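Local structure of RNA silencing suppressor p19 (Tomato bushy stunt virus, 4J39) at residues R53-T57 against E58-H62; L111-M114 against A115-K119. The protein binds double-stranded RNA as a homodimer and probably acts as a molecular caliper that selects silencing RNAs by duplex length, thereby suppressing host RNA silencing. All coordinates share one frame; numbering follows the deposited sequence. Where two conformers were deposited one is given.

Contact 1. Residues R53-T57 against E58-H62; sequences RYDRT and EASLH
The Tyr54 ring meets the first turn of the helix with its edge: Leu61 N lies near the ring plane, 3.6 Å from Tyr54 CE1, while the hydroxyl of Ser60 comes in obliquely at CD1. Over the centre of one face sits the backbone N of Arg56, where the chain folds back across the ring. The carboxylate of Asp55 is the second flat group. Its OD1 takes the Thr57 hydroxyl on the syn lone pair, with OG1 2.6 Å from OD1, and meets Thr57 N on the anti side, 34° out of the plane, which closes an Asx turn. Thr57 is the N-cap. With chi1 at 66° its OG1 turns to the helix start and accepts from Ser60 N at 3.0 Å, so this hydroxyl passes one bond on to Asp55 and receives another. Ser60 answers in the reverse direction: its OG accepts from Asp55 N at 3.2 Å. Behind the cap, Leu61 N donates to Thr57 O at 2.9 Å, the first ordinary bond of the helix. The whole turn links strand 46-53 to helix 58-65; Tyr54 OH hydrogen-bonds to Leu123 O of helix 108-124, and Leu61 packs on Leu123 and Gln124 of the same helix.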
loop_
_atom_site.group_PDB
_atom_site.type_symbol
_atom_site.label_atom_id
_atom_site.label_comp_id
_atom_site.label_asym_id
_atom_site.label_seq_id
_atom_site.Cartn_x
_atom_site.Cartn_y
_atom_site.Cartn_z
ATOM N N ARG A 53 -8.504 -6.579 17.243
ATOM C CA ARG A 53 -7.443 -6.974 18.232
ATOM C C ARG A 53 -6.545 -7.901 17.545
ATOM O O ARG A 53 -6.971 -8.825 16.845
ATOM C CB ARG A 53 -8.053 -7.578 19.505
ATOM C CG ARG A 53 -9.144 -6.714 20.099
ATOM C CD ARG A 53 -8.564 -5.323 20.337
ATOM N NE ARG A 53 -9.614 -4.375 20.821
ATOM C CZ ARG A 53 -9.894 -4.188 22.078
ATOM N NH1 ARG A 53 -10.854 -3.366 22.472
ATOM N NH2 ARG A 53 -9.064 -4.744 23.024
ATOM N N TYR A 54 -5.257 -7.796 17.865
ATOM C CA TYR A 54 -4.282 -8.540 17.144
ATOM C C TYR A 54 -3.066 -8.677 18.049
ATOM O O TYR A 54 -2.536 -7.681 18.516
ATOM C CB TYR A 54 -3.866 -7.992 15.776
ATOM C CG TYR A 54 -2.735 -8.782 15.112
ATOM C CD1 TYR A 54 -2.886 -10.133 14.742
ATOM C CD2 TYR A 54 -1.512 -8.138 14.795
ATOM C CE1 TYR A 54 -1.871 -10.809 14.162
ATOM C CE2 TYR A 54 -0.498 -8.817 14.155
ATOM C CZ TYR A 54 -0.655 -10.176 13.883
ATOM O OH TYR A 54 0.444 -10.802 13.273
ATOM N N ASP A 55 -2.624 -9.905 18.289
ATOM C CA ASP A 55 -1.572 -10.105 19.337
ATOM C C ASP A 55 -0.337 -10.801 18.783
ATOM O O ASP A 55 0.511 -11.296 19.584
ATOM C CB ASP A 55 -2.086 -10.884 20.554
ATOM C CG ASP A 55 -2.382 -12.362 20.237
ATOM O OD1 ASP A 55 -2.129 -12.882 19.105
ATOM O OD2 ASP A 55 -2.810 -13.045 21.228
ATOM N N ARG A 56 -0.270 -10.908 17.454
ATOM C CA ARG A 56 0.862 -11.376 16.710
ATOM C C ARG A 56 1.127 -12.828 16.853
ATOM O O ARG A 56 2.229 -13.225 16.644
ATOM C CB ARG A 56 2.146 -10.625 17.135
ATOM C CG ARG A 56 2.169 -9.142 16.955
ATOM C CD ARG A 56 3.670 -8.824 16.888
ATOM N NE ARG A 56 3.949 -7.429 17.196
ATOM C CZ ARG A 56 5.181 -6.891 17.275
ATOM N NH1 ARG A 56 6.282 -7.630 17.091
ATOM N NH2 ARG A 56 5.306 -5.590 17.549
ATOM N N THR A 57 0.122 -13.600 17.236
ATOM C CA THR A 57 0.181 -15.053 17.215
ATOM C C THR A 57 -0.380 -15.549 15.917
ATOM O O THR A 57 -1.160 -14.801 15.166
ATOM C CB THR A 57 -0.611 -15.644 18.389
ATOM O OG1 THR A 57 -2.060 -15.330 18.202
ATOM C CG2 THR A 57 -0.085 -15.143 19.751
ATOM N N GLU A 58 -0.163 -16.843 15.631
ATOM C CA GLU A 58 -0.706 -17.443 14.412
ATOM C C GLU A 58 -2.213 -17.552 14.502
ATOM O O GLU A 58 -2.886 -17.359 13.503
ATOM C CB GLU A 58 -0.114 -18.825 14.090
ATOM C CG GLU A 58 1.369 -18.727 13.727
ATOM C CD GLU A 58 1.645 -18.641 12.237
ATOM O OE1 GLU A 58 0.893 -17.951 11.473
ATOM O OE2 GLU A 58 2.638 -19.302 11.848
ATOM N N ALA A 59 -2.710 -17.884 15.683
ATOM C CA ALA A 59 -4.144 -17.938 15.928
ATOM C C ALA A 59 -4.853 -16.588 15.638
ATOM O O ALA A 59 -5.811 -16.520 14.851
ATOM C CB ALA A 59 -4.408 -18.349 17.321
ATOM N N SER A 60 -4.240 -15.577 16.176
ATOM C CA SER A 60 -4.779 -14.191 15.987
ATOM C C SER A 60 -4.694 -13.706 14.562
ATOM O O SER A 60 -5.683 -13.123 13.987
ATOM C CB SER A 60 -4.091 -13.275 16.936
ATOM O OG SER A 60 -4.641 -11.919 16.831
ATOM N N LEU A 61 -3.555 -13.945 13.870
ATOM C CA LEU A 61 -3.396 -13.664 12.412
ATOM C C LEU A 61 -4.506 -14.299 11.575
ATOM O O LEU A 61 -5.158 -13.675 10.696
ATOM C CB LEU A 61 -1.991 -14.123 11.889
ATOM C CG LEU A 61 -1.649 -13.683 10.490
ATOM C CD1 LEU A 61 -1.747 -12.127 10.257
ATOM C CD2 LEU A 61 -0.305 -14.260 9.977
ATOM N N HIS A 62 -4.727 -15.598 11.820
ATOM C CA HIS A 62 -5.775 -16.333 11.100
ATOM C C HIS A 62 -7.157 -15.629 11.302
ATOM O O HIS A 62 -7.899 -15.384 10.318
ATOM C CB HIS A 62 -5.834 -17.811 11.612
ATOM C CG HIS A 62 -6.747 -18.642 10.809
ATOM N ND1 HIS A 62 -8.018 -18.915 11.231
ATOM C CD2 HIS A 62 -6.624 -19.142 9.557
ATOM C CE1 HIS A 62 -8.662 -19.537 10.262
ATOM N NE2 HIS A 62 -7.832 -19.715 9.249
#

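Contact 2. Residues L111-M114 against A115-K119; sequences LCEM and AIRSK
Ala115 and Leu111 open a run of i-to-i+4 pairings in the long alpha helix 108-124, which lies against the four-stranded antiparallel sheet of the p19 core. Ala115 N donates to Leu111 O at 2.8 Å, and its methyl, 3.1 Å from that same oxygen, belongs to the helix side that faces the sheet. At Ile116 the backbone repeats the pattern with Cys112 O, while the CG2 branch lies 3.4 Å from Glu113 O and the longer branch leads off the helix.

Arg117 follows on another side of the helix, where its chain also packs on Glu121 of the second subunit. Its backbone bond to Glu113 O is weak. The chain is extended from CG to NE, then NH1 turns back and makes a second, also weak, bond to that oxygen, at 3.1 Å and 128°. The Glu113 carboxylate does not meet this guanidinium: OE1 stays 5.2 Å from Arg117 NH2, too far for a salt bridge, and is hydrogen-bonded to His110 ND1, so any attraction between the charges is probably weak.

Ser118 grips one carbonyl twice. Its OG, placed beside its own backbone N by a chi1 of -69°, donates to Met114 O at 2.8 Å from above the carbonyl plane, while Ser118 N reaches that oxygen from the opposite face. Finally Lys119 N bonds to Ala115 O at 3.0 Å, and the fully extended side chain carries NZ to a salt bridge with Glu39 OE2 and a hydrogen bond to Val64 O.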
loop_
_atom_site.group_PDB
_atom_site.type_symbol
_atom_site.label_atom_id
_atom_site.label_comp_id
_atom_site.label_asym_id
_atom_site.label_seq_id
_atom_site.Cartn_x
_atom_site.Cartn_y
_atom_site.Cartn_z
ATOM N N LEU A 111 -7.503 -5.188 -6.740
ATOM C CA LEU A 111 -7.328 -4.472 -5.498
ATOM C C LEU A 111 -7.457 -5.428 -4.271
ATOM O O LEU A 111 -6.661 -5.330 -3.348
ATOM C CB LEU A 111 -8.277 -3.284 -5.342
ATOM C CG LEU A 111 -8.297 -2.288 -6.442
ATOM C CD1 LEU A 111 -9.540 -1.317 -6.224
ATOM C CD2 LEU A 111 -6.982 -1.543 -6.513
ATOM N N CYS A 112 -8.425 -6.390 -4.279
ATOM C CA CYS A 112 -8.549 -7.282 -3.152
ATOM C C CYS A 112 -7.304 -8.172 -2.965
ATOM O O CYS A 112 -6.908 -8.519 -1.867
ATOM C CB CYS A 112 -9.825 -8.195 -3.377
ATOM S SG CYS A 112 -11.367 -7.088 -3.080
ATOM N N GLU A 113 -6.787 -8.553 -4.124
ATOM C CA GLU A 113 -5.629 -9.556 -4.123
ATOM C C GLU A 113 -4.423 -8.827 -3.526
ATOM O O GLU A 113 -3.732 -9.355 -2.670
ATOM C CB GLU A 113 -5.307 -9.999 -5.536
ATOM C CG GLU A 113 -6.211 -11.160 -6.120
ATOM C CD GLU A 113 -6.161 -11.238 -7.700
ATOM O OE1 GLU A 113 -5.195 -10.698 -8.314
ATOM O OE2 GLU A 113 -7.097 -11.797 -8.335
ATOM N N MET A 114 -4.236 -7.571 -3.937
ATOM C CA MET A 114 -3.109 -6.810 -3.365
ATOM C C MET A 114 -3.381 -6.400 -1.915
ATOM O O MET A 114 -2.438 -6.343 -1.082
ATOM C CB MET A 114 -2.761 -5.553 -4.204
ATOM C CG MET A 114 -2.295 -5.819 -5.629
ATOM S SD MET A 114 -0.844 -6.989 -5.610
ATOM C CE MET A 114 0.170 -6.438 -4.333
ATOM N N ALA A 115 -4.621 -6.081 -1.583
ATOM C CA ALA A 115 -5.015 -5.681 -0.218
ATOM C C ALA A 115 -4.746 -6.838 0.790
ATOM O O ALA A 115 -4.208 -6.626 1.849
ATOM C CB ALA A 115 -6.524 -5.267 -0.214
ATOM N N ILE A 116 -5.079 -8.069 0.425
ATOM C CA ILE A 116 -4.950 -9.147 1.367
ATOM C C ILE A 116 -3.443 -9.518 1.617
ATOM O O ILE A 116 -3.093 -9.792 2.736
ATOM C CB ILE A 116 -5.758 -10.438 0.967
ATOM C CG1 ILE A 116 -5.817 -11.335 2.142
ATOM C CG2 ILE A 116 -5.356 -11.090 -0.275
ATOM C CD1 ILE A 116 -6.603 -10.870 3.233
ATOM N N ARG A 117 -2.679 -9.391 0.540
ATOM C CA ARG A 117 -1.211 -9.651 0.547
ATOM C C ARG A 117 -0.572 -8.537 1.434
ATOM O O ARG A 117 0.234 -8.803 2.355
ATOM C CB ARG A 117 -0.629 -9.633 -0.879
ATOM C CG ARG A 117 -1.030 -10.765 -1.812
ATOM C CD ARG A 117 -0.258 -10.756 -3.187
ATOM N NE ARG A 117 -0.606 -11.810 -4.165
ATOM C CZ ARG A 117 -1.812 -12.453 -4.245
ATOM N NH1 ARG A 117 -2.882 -12.213 -3.424
ATOM N NH2 ARG A 117 -1.987 -13.337 -5.209
ATOM N N SER A 118 -1.063 -7.297 1.261
ATOM C CA SER A 118 -0.522 -6.167 2.079
ATOM C C SER A 118 -0.772 -6.327 3.554
ATOM O O SER A 118 0.078 -6.097 4.420
ATOM C CB SER A 118 -1.220 -4.867 1.631
ATOM O OG SER A 118 -0.845 -4.453 0.319
ATOM N N LYS A 119 -2.010 -6.698 3.836
ATOM C CA LYS A 119 -2.444 -6.918 5.193
ATOM C C LYS A 119 -1.535 -8.027 5.833
ATOM O O LYS A 119 -1.088 -7.864 6.910
ATOM C CB LYS A 119 -3.931 -7.394 5.263
ATOM C CG LYS A 119 -4.443 -7.624 6.620
ATOM C CD LYS A 119 -5.973 -7.990 6.521
ATOM C CE LYS A 119 -6.688 -8.129 7.811
ATOM N NZ LYS A 119 -8.212 -8.225 7.574
#

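How the contacts relate
The two contacts illustrate how polar backbone is satisfied at the start of one helix, 58-65, and in the middle of another, 108-124. Contact 1 is partly buried, its centre about 14 Å from the centre of the chain; no preceding turn offers Ser60 N a carbonyl in the usual i-to-i+4 way, and the Thr57 hydroxyl takes that place. Contact 2 lies deeper, its centre about 10 Å from that of the chain, between sheet and second subunit; there the preceding turn supplies the carbonyls, and hydroxyl and guanidinium groups merely add to bonds already made. Contact 1 reaches the C-terminal end of helix 108-124, and the nearest atoms of the two contacts are about 5 Å apart, without touching.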